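Local structure of mundticin KS immunity protein (Enterococcus mundtii, 2ZRR) at residues A[49-52]-A[53-56]; A[61-64]-A[65-68]; A[96-99]-A[100-103]. The protein probably protects the bacteriocin-producing bacterium against its own mundticin KS, as an immunity protein built as an antiparallel four-helix bundle. All blocks are in the same frame, centred on the assembly; numbering follows the deposited sequence.

Contact 1. Residues A[49-52]-A[53-56]; sequences EIDL and GNES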
ATOM      1  N   GLU A  49      -8.709  -1.479  -9.260  1.00 47.82           N
ATOM      2  CA  GLU A  49      -9.725  -0.880 -10.131  1.00 54.41           C
ATOM      3  C   GLU A  49     -10.177   0.494  -9.619  1.00 52.29           C
ATOM      4  O   GLU A  49     -10.514   0.663  -8.437  1.00 48.18           O
ATOM      5  CB  GLU A  49     -10.958  -1.797 -10.256  1.00 62.60           C
ATOM      6  CG  GLU A  49     -12.225  -1.268  -9.539  1.00 71.01           C
ATOM      7  CD  GLU A  49     -13.497  -2.046  -9.871  1.00 76.43           C
ATOM      8  OE1 GLU A  49     -14.306  -2.299  -8.944  1.00 73.89           O
ATOM      9  OE2 GLU A  49     -13.689  -2.397 -11.059  1.00 79.48           O
ATOM     10  N   ILE A  50     -10.190   1.468 -10.525  1.00 50.81           N
ATOM     11  CA  ILE A  50     -10.600   2.828 -10.201  1.00 46.32           C
ATOM     12  C   ILE A  50     -12.108   2.842 -10.002  1.00 46.08           C
ATOM     13  O   ILE A  50     -12.869   2.669 -10.952  1.00 47.35           O
ATOM     14  CB  ILE A  50     -10.204   3.806 -11.336  1.00 42.18           C
ATOM     15  CG1 ILE A  50      -8.677   3.903 -11.413  1.00 36.90           C
ATOM     16  CG2 ILE A  50     -10.817   5.189 -11.091  1.00 40.73           C
ATOM     17  CD1 ILE A  50      -8.122   4.093 -12.812  1.00 35.21           C
ATOM     18  N   ASP A  51     -12.533   3.028  -8.757  1.00 46.55           N
ATOM     19  CA  ASP A  51     -13.953   3.054  -8.426  1.00 50.32           C
ATOM     20  C   ASP A  51     -14.189   3.931  -7.197  1.00 50.92           C
ATOM     21  O   ASP A  51     -13.280   4.150  -6.400  1.00 52.91           O
ATOM     22  CB  ASP A  51     -14.456   1.619  -8.197  1.00 56.84           C
ATOM     23  CG  ASP A  51     -15.010   1.400  -6.805  1.00 63.00           C
ATOM     24  OD1 ASP A  51     -16.164   1.806  -6.552  1.00 70.65           O
ATOM     25  OD2 ASP A  51     -14.298   0.816  -5.962  1.00 65.72           O
ATOM     26  N   LEU A  52     -15.406   4.446  -7.056  1.00 51.88           N
ATOM     27  CA  LEU A  52     -15.741   5.312  -5.930  1.00 54.09           C
ATOM     28  C   LEU A  52     -15.558   4.601  -4.595  1.00 55.80           C
ATOM     29  O   LEU A  52     -15.341   5.239  -3.563  1.00 56.65           O
ATOM     30  CB  LEU A  52     -17.189   5.806  -6.057  1.00 54.38           C
ATOM     31  CG  LEU A  52     -17.532   6.799  -7.180  1.00 53.36           C
ATOM     32  CD1 LEU A  52     -19.003   7.222  -7.048  1.00 47.93           C
ATOM     33  CD2 LEU A  52     -16.601   8.020  -7.120  1.00 50.17           C
ATOM     34  N   GLY A  53     -15.638   3.274  -4.629  1.00 56.32           N
ATOM     35  CA  GLY A  53     -15.501   2.475  -3.425  1.00 55.96           C
ATOM     36  C   GLY A  53     -14.123   2.459  -2.797  1.00 54.97           C
ATOM     37  O   GLY A  53     -13.997   2.678  -1.592  1.00 56.32           O
ATOM     38  N   ASN A  54     -13.088   2.199  -3.595  1.00 54.16           N
ATOM     39  CA  ASN A  54     -11.727   2.151  -3.070  1.00 54.52           C
ATOM     40  C   ASN A  54     -10.806   3.299  -3.469  1.00 53.97           C
ATOM     41  O   ASN A  54      -9.597   3.107  -3.553  1.00 55.52           O
ATOM     42  CB  ASN A  54     -11.046   0.830  -3.456  1.00 54.62           C
ATOM     43  CG  ASN A  54     -11.613   0.215  -4.717  1.00 54.52           C
ATOM     44  OD1 ASN A  54     -12.351  -0.769  -4.654  1.00 61.91           O
ATOM     45  ND2 ASN A  54     -11.263   0.778  -5.869  1.00 53.15           N
ATOM     46  N   GLU A  55     -11.350   4.489  -3.701  1.00 53.97           N
ATOM     47  CA  GLU A  55     -10.502   5.615  -4.092  1.00 54.59           C
ATOM     48  C   GLU A  55      -9.544   6.015  -2.969  1.00 51.11           C
ATOM     49  O   GLU A  55      -8.373   6.306  -3.208  1.00 50.68           O
ATOM     50  CB  GLU A  55     -11.359   6.818  -4.513  1.00 57.00           C
ATOM     51  CG  GLU A  55     -11.187   7.232  -5.984  1.00 60.84           C
ATOM     52  CD  GLU A  55      -9.874   6.745  -6.595  1.00 66.54           C
ATOM     53  OE1 GLU A  55      -9.920   5.885  -7.504  1.00 65.56           O
ATOM     54  OE2 GLU A  55      -8.794   7.218  -6.167  1.00 67.68           O
ATOM     55  N   SER A  56     -10.040   6.015  -1.739  1.00 49.99           N
ATOM     56  CA  SER A  56      -9.212   6.383  -0.598  1.00 53.51           C
ATOM     57  C   SER A  56      -8.012   5.452  -0.450  1.00 50.07           C
ATOM     58  O   SER A  56      -6.907   5.900  -0.159  1.00 49.53           O
ATOM     59  CB  SER A  56     -10.045   6.364   0.685  1.00 59.39           C
ATOM     60  OG  SER A  56     -11.395   6.722   0.420  1.00 72.69           O
TER

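Contact 2. Residues A[61-64]-A[65-68]; sequences LGSY and LKKL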
ATOM      1  N   LEU A  61      -2.207   4.151  -1.280  1.00 30.52           N
ATOM      2  CA  LEU A  61      -1.288   3.281  -1.993  1.00 29.11           C
ATOM      3  C   LEU A  61      -0.490   4.081  -2.990  1.00 28.23           C
ATOM      4  O   LEU A  61       0.731   3.945  -3.066  1.00 29.51           O
ATOM      5  CB  LEU A  61      -2.060   2.195  -2.732  1.00 29.15           C
ATOM      6  CG  LEU A  61      -2.760   1.189  -1.820  1.00 36.08           C
ATOM      7  CD1 LEU A  61      -3.601   0.235  -2.658  1.00 28.86           C
ATOM      8  CD2 LEU A  61      -1.715   0.429  -1.009  1.00 33.53           C
ATOM      9  N   GLY A  62      -1.193   4.907  -3.765  1.00 29.94           N
ATOM     10  CA  GLY A  62      -0.541   5.723  -4.776  1.00 28.90           C
ATOM     11  C   GLY A  62       0.402   6.719  -4.142  1.00 27.23           C
ATOM     12  O   GLY A  62       1.511   6.943  -4.625  1.00 28.48           O
ATOM     13  N   SER A  63      -0.035   7.305  -3.036  1.00 28.51           N
ATOM     14  CA  SER A  63       0.784   8.277  -2.330  1.00 35.43           C
ATOM     15  C   SER A  63       2.083   7.663  -1.797  1.00 35.95           C
ATOM     16  O   SER A  63       3.160   8.250  -1.938  1.00 36.02           O
ATOM     17  CB  SER A  63      -0.006   8.890  -1.173  1.00 39.71           C
ATOM     18  OG  SER A  63       0.874   9.473  -0.222  1.00 49.56           O
ATOM     19  N   TYR A  64       1.996   6.480  -1.190  1.00 30.89           N
ATOM     20  CA  TYR A  64       3.198   5.862  -0.654  1.00 29.32           C
ATOM     21  C   TYR A  64       4.131   5.304  -1.708  1.00 25.47           C
ATOM     22  O   TYR A  64       5.340   5.193  -1.475  1.00 26.96           O
ATOM     23  CB  TYR A  64       2.830   4.811   0.384  1.00 29.22           C
ATOM     24  CG  TYR A  64       2.634   5.468   1.716  1.00 34.01           C
ATOM     25  CD1 TYR A  64       1.400   6.010   2.067  1.00 39.43           C
ATOM     26  CD2 TYR A  64       3.709   5.645   2.590  1.00 38.52           C
ATOM     27  CE1 TYR A  64       1.238   6.718   3.255  1.00 43.71           C
ATOM     28  CE2 TYR A  64       3.564   6.352   3.778  1.00 42.78           C
ATOM     29  CZ  TYR A  64       2.324   6.891   4.107  1.00 46.83           C
ATOM     30  OH  TYR A  64       2.174   7.606   5.284  1.00 47.86           O
ATOM     31  N   LEU A  65       3.588   4.978  -2.878  1.00 26.17           N
ATOM     32  CA  LEU A  65       4.430   4.481  -3.951  1.00 21.91           C
ATOM     33  C   LEU A  65       5.390   5.610  -4.342  1.00 23.66           C
ATOM     34  O   LEU A  65       6.592   5.384  -4.518  1.00 23.37           O
ATOM     35  CB  LEU A  65       3.584   4.051  -5.151  1.00 23.98           C
ATOM     36  CG  LEU A  65       4.368   3.692  -6.418  1.00 22.91           C
ATOM     37  CD1 LEU A  65       5.314   2.531  -6.155  1.00 26.34           C
ATOM     38  CD2 LEU A  65       3.387   3.341  -7.522  1.00 24.70           C
ATOM     39  N   LYS A  66       4.881   6.835  -4.461  1.00 26.96           N
ATOM     40  CA  LYS A  66       5.770   7.939  -4.817  1.00 28.75           C
ATOM     41  C   LYS A  66       6.725   8.270  -3.667  1.00 23.51           C
ATOM     42  O   LYS A  66       7.889   8.601  -3.897  1.00 26.16           O
ATOM     43  CB  LYS A  66       4.975   9.187  -5.226  1.00 37.74           C
ATOM     44  CG  LYS A  66       3.787   9.485  -4.369  1.00 44.54           C
ATOM     45  CD  LYS A  66       3.380  10.938  -4.525  1.00 59.44           C
ATOM     46  CE  LYS A  66       3.395  11.662  -3.183  1.00 65.99           C
ATOM     47  NZ  LYS A  66       4.139  10.891  -2.139  1.00 68.04           N
ATOM     48  N   LYS A  67       6.246   8.175  -2.430  1.00 25.61           N
ATOM     49  CA  LYS A  67       7.110   8.439  -1.275  1.00 26.40           C
ATOM     50  C   LYS A  67       8.271   7.460  -1.272  1.00 23.65           C
ATOM     51  O   LYS A  67       9.394   7.833  -0.936  1.00 24.34           O
ATOM     52  CB  LYS A  67       6.343   8.288   0.038  1.00 28.73           C
ATOM     53  CG  LYS A  67       5.455   9.460   0.392  1.00 33.32           C
ATOM     54  CD  LYS A  67       4.849   9.279   1.772  1.00 41.09           C
ATOM     55  CE  LYS A  67       3.886  10.409   2.109  1.00 45.27           C
ATOM     56  NZ  LYS A  67       2.496  10.105   1.678  1.00 47.63           N
ATOM     57  N   LEU A  68       7.994   6.206  -1.647  1.00 24.79           N
ATOM     58  CA  LEU A  68       9.024   5.159  -1.695  1.00 21.88           C
ATOM     59  C   LEU A  68      10.115   5.476  -2.719  1.00 20.51           C
ATOM     60  O   LEU A  68      11.308   5.285  -2.473  1.00 20.11           O
ATOM     61  CB  LEU A  68       8.385   3.802  -2.036  1.00 20.26           C
ATOM     62  CG  LEU A  68       7.699   3.072  -0.886  1.00 21.54           C
ATOM     63  CD1 LEU A  68       6.883   1.915  -1.425  1.00 24.83           C
ATOM     64  CD2 LEU A  68       8.749   2.564   0.094  1.00 27.76           C
TER

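Contact 3. Residues A[96-99]-A[100-103]; sequences SLNE and NQSK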
ATOM      1  N   SER A  96     -14.056  -3.565   0.768  1.00 92.53           N
ATOM      2  CA  SER A  96     -14.147  -5.007   0.934  1.00 88.82           C
ATOM      3  C   SER A  96     -13.099  -5.677   0.057  1.00 84.98           C
ATOM      4  O   SER A  96     -13.330  -5.935  -1.127  1.00 86.60           O
ATOM      5  CB  SER A  96     -15.543  -5.505   0.560  1.00 90.95           C
ATOM      6  OG  SER A  96     -15.986  -6.487   1.479  1.00 94.21           O
ATOM      7  N   LEU A  97     -11.940  -5.948   0.645  1.00 77.38           N
ATOM      8  CA  LEU A  97     -10.846  -6.577  -0.078  1.00 70.94           C
ATOM      9  C   LEU A  97     -11.011  -8.084  -0.130  1.00 68.16           C
ATOM     10  O   LEU A  97     -11.364  -8.704   0.870  1.00 68.02           O
ATOM     11  CB  LEU A  97      -9.515  -6.248   0.596  1.00 68.10           C
ATOM     12  CG  LEU A  97      -9.055  -4.793   0.630  1.00 63.64           C
ATOM     13  CD1 LEU A  97      -7.552  -4.754   0.867  1.00 61.33           C
ATOM     14  CD2 LEU A  97      -9.407  -4.100  -0.677  1.00 65.75           C
ATOM     15  N   ASN A  98     -10.759  -8.670  -1.297  1.00 65.41           N
ATOM     16  CA  ASN A  98     -10.857 -10.117  -1.446  1.00 63.73           C
ATOM     17  C   ASN A  98      -9.607 -10.741  -0.809  1.00 62.24           C
ATOM     18  O   ASN A  98      -8.609 -10.050  -0.590  1.00 62.71           O
ATOM     19  CB  ASN A  98     -10.967 -10.501  -2.929  1.00 60.69           C
ATOM     20  CG  ASN A  98      -9.721 -10.146  -3.728  1.00 61.15           C
ATOM     21  OD1 ASN A  98      -8.644  -9.931  -3.170  1.00 61.06           O
ATOM     22  ND2 ASN A  98      -9.865 -10.090  -5.051  1.00 58.49           N
ATOM     23  N   GLU A  99      -9.667 -12.035  -0.506  1.00 59.30           N
ATOM     24  CA  GLU A  99      -8.542 -12.732   0.118  1.00 55.77           C
ATOM     25  C   GLU A  99      -7.189 -12.362  -0.486  1.00 49.95           C
ATOM     26  O   GLU A  99      -6.258 -12.002   0.233  1.00 46.43           O
ATOM     27  CB  GLU A  99      -8.739 -14.247   0.019  1.00 61.38           C
ATOM     28  CG  GLU A  99      -7.712 -15.065   0.796  1.00 70.48           C
ATOM     29  CD  GLU A  99      -8.137 -16.514   0.988  1.00 76.78           C
ATOM     30  OE1 GLU A  99      -9.306 -16.841   0.689  1.00 78.62           O
ATOM     31  OE2 GLU A  99      -7.301 -17.329   1.439  1.00 79.56           O
ATOM     32  N   ASN A 100      -7.091 -12.453  -1.806  1.00 45.66           N
ATOM     33  CA  ASN A 100      -5.859 -12.146  -2.525  1.00 46.77           C
ATOM     34  C   ASN A 100      -5.310 -10.737  -2.310  1.00 44.98           C
ATOM     35  O   ASN A 100      -4.097 -10.536  -2.293  1.00 43.91           O
ATOM     36  CB  ASN A 100      -6.066 -12.381  -4.023  1.00 52.03           C
ATOM     37  CG  ASN A 100      -6.083 -13.854  -4.381  1.00 55.58           C
ATOM     38  OD1 ASN A 100      -6.045 -14.222  -5.557  1.00 53.08           O
ATOM     39  ND2 ASN A 100      -6.139 -14.709  -3.359  1.00 55.96           N
ATOM     40  N   GLN A 101      -6.196  -9.762  -2.147  1.00 43.79           N
ATOM     41  CA  GLN A 101      -5.758  -8.387  -1.949  1.00 41.65           C
ATOM     42  C   GLN A 101      -5.288  -8.103  -0.534  1.00 39.20           C
ATOM     43  O   GLN A 101      -4.280  -7.428  -0.339  1.00 39.09           O
ATOM     44  CB  GLN A 101      -6.874  -7.432  -2.335  1.00 41.54           C
ATOM     45  CG  GLN A 101      -7.020  -7.300  -3.831  1.00 42.79           C
ATOM     46  CD  GLN A 101      -8.369  -6.754  -4.212  1.00 46.82           C
ATOM     47  OE1 GLN A 101      -9.176  -6.436  -3.342  1.00 49.54           O
ATOM     48  NE2 GLN A 101      -8.628  -6.641  -5.515  1.00 49.34           N
ATOM     49  N   SER A 102      -6.014  -8.615   0.456  1.00 40.44           N
ATOM     50  CA  SER A 102      -5.624  -8.415   1.852  1.00 43.94           C
ATOM     51  C   SER A 102      -4.293  -9.113   2.123  1.00 44.86           C
ATOM     52  O   SER A 102      -3.493  -8.650   2.938  1.00 48.13           O
ATOM     53  CB  SER A 102      -6.685  -8.976   2.790  1.00 40.53           C
ATOM     54  OG  SER A 102      -7.590  -9.779   2.069  1.00 48.09           O
ATOM     55  N   LYS A 103      -4.060 -10.228   1.436  1.00 42.38           N
ATOM     56  CA  LYS A 103      -2.821 -10.972   1.602  1.00 41.98           C
ATOM     57  C   LYS A 103      -1.688 -10.186   0.983  1.00 37.93           C
ATOM     58  O   LYS A 103      -0.560 -10.224   1.472  1.00 38.79           O
ATOM     59  CB  LYS A 103      -2.923 -12.350   0.944  1.00 47.86           C
ATOM     60  CG  LYS A 103      -3.603 -13.403   1.819  1.00 56.82           C
ATOM     61  CD  LYS A 103      -3.097 -14.803   1.502  1.00 66.36           C
ATOM     62  CE  LYS A 103      -4.054 -15.543   0.576  1.00 70.34           C
ATOM     63  NZ  LYS A 103      -3.434 -15.830  -0.752  1.00 75.12           N
TER

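Contact 1. Residues A[49-52]-A[53-56]
Asp51 reaches forward to the backbone NH groups of Gly53 and Asn54, one to each carboxylate oxygen. Its first torsion, 120°, lies off the staggered positions and swings the carboxylate toward these amides. Asp51 OD2 accepts from Asn54 N at 3.0 Å, the donor standing above the carboxylate plane, about 52° out of it, instead of within it. The other oxygen receives the NH of Gly53 almost straight on, although the modelled separation of Asp51 OD1 from Gly53 N, 2.5 Å, is so short that its exact length is doubtful. With that reservation, the pattern is consistent with an Asx turn, in which a side-chain oxygen binds the NH two residues later. Here the turn closes the short connection from helix 33-48 to helix 55-70, a connection that begins at Glu49, where the chain leaves helical geometry with a positive phi. The tight side also carries a less comfortable meeting: Asp51 OD2 and Asn54 OD1 come to 2.8 Å as two acceptors, with the carboxylate and amide planes turned about 75° apart. The two oxygens probably repel each other unless a proton is shared, yet this orientation of the amide is the one that offers Glu49 O a donor. Asn54 ND2 gives it a weak, strongly bent bond at 2.7 Å, and Val95 from the loop ahead of helix 99-109 touches the Asn54 side chain. Toward solvent the packing thins. Ile50 and Glu55 run side by side, pointing the same way, and meet where Ile50 CG2 lies 3.8 Å from Glu55 OE1. Glu55 also has a long, weak ion pair with Arg58, one turn further along helix 55-70.

Contact 2. Residues A[61-64]-A[65-68]
With CG set beside its backbone N (chi1 -78°), Lys67 runs straight through its next two torsions and then bends at the last, chi4 90°, which carries NZ back to Ser63 and over the ring of Tyr64. Ser63 meets it with OG opposite the backbone N, and Lys67 NZ donates to Ser63 OG at 2.6 Å. The same ammonium lies 4.1 Å from the centroid of the Tyr64 ring, only 18° off the normal, a cation-pi contact made over the face. Lys67 CD crosses that face too, nearer the CD2-CE2 rim, and forms a CH-pi contact with its closest approach, 3.8 Å, to Tyr64 CE2. The lysine nitrogen thus serves both Ser63, four residues back, and Tyr64, three back: i to i+4 and i to i+3 contacts along one helix of an antiparallel four-helix bundle. Beneath them runs the ordinary backbone of helix 55-70, with Leu68 N bonded to Tyr64 O at 2.8 Å and Leu65 N to Leu61 O at 3.0 Å. On the flank toward the neighbouring helices, Leu61 and Tyr64 touch Met82 of helix 75-90, and Leu65 and Leu68 pack on Ile41 of helix 33-48. Tyr64 OH is hydrogen-bonded to Glu85, also of helix 75-90. That carboxylate would probably make the ring more electron-rich and so more attractive to the Lys67 ammonium, whose charged form the ring face and Ser63 OG should favour.

Contact 3. Residues A[96-99]-A[100-103]
Asn98 and Gln101 hold each other in a capping box at the start of helix 99-109. Among the bonds that use side chains, the main one runs from Gln101 N to Asn98 OD1 at 2.7 Å, approaching nearly end-on to the amide C=O. Asn98 occupies the N-cap position with its CG lodged between the backbone N and carbonyl carbon (chi1 65°), which points OD1 into the first turn. The return bond, from Asn98 N to Gln101 OE1, is weak at 3.4 Å. The two side chains cross at about a right angle, their amide planes 35° apart, and the other end of the Gln101 amide is taken up by Asp47 of helix 33-48, which accepts from NE2. Ser102 OG sits 2.9 Å from Asn98 O and 3.2 Å from Glu99 O, and which of the two receives its single proton is not settled.

Backbone bonds come next. Asn98 O collects two NH groups: Ser102 N lies 3.1 Å away, close to the line of the carbonyl, whereas Gln101 N, at 2.9 Å, comes from well above the carbonyl plane. Lys103 N binds Glu99 O in the regular helical manner.

Van der Waals contacts are looser. Leu97 lies across Gln101, its CD2 branch 3.6 Å from Gln101 OE1. Glu99 and Lys103 extend side by side and touch through carbon, Glu99 CG meeting Lys103 CE, while their charged atoms stay apart.

Chemically, the NH of Gln101, which lacks the usual carbonyl four residues back because the chain there is not yet helical, is gripped instead by Asn98 O and OD1, and the pull of Asp47 on the far amide nitrogen would slightly strengthen Gln101 OE1 as an acceptor.

Overall arrangement
The three sites follow one another along a single chain of four helices, without touching. Contact 1 forms the turn that leads into helix 55-70, and contact 2 lies further along that same helix, their centres about 16 Å apart. Contact 3, at the start of helix 99-109, is about 14 Å from contact 1 and about 19 Å from contact 2, centre to centre, and lies on the other side of the chain's centre from contact 2. Contacts 1 and 3 are surface sites that set the entries into helices 55-70 and 99-109; contact 2 is partly buried mid-helix, where helix 55-70 meets helices 33-48 and 75-90. All lie within the Enterocin A immunity family region.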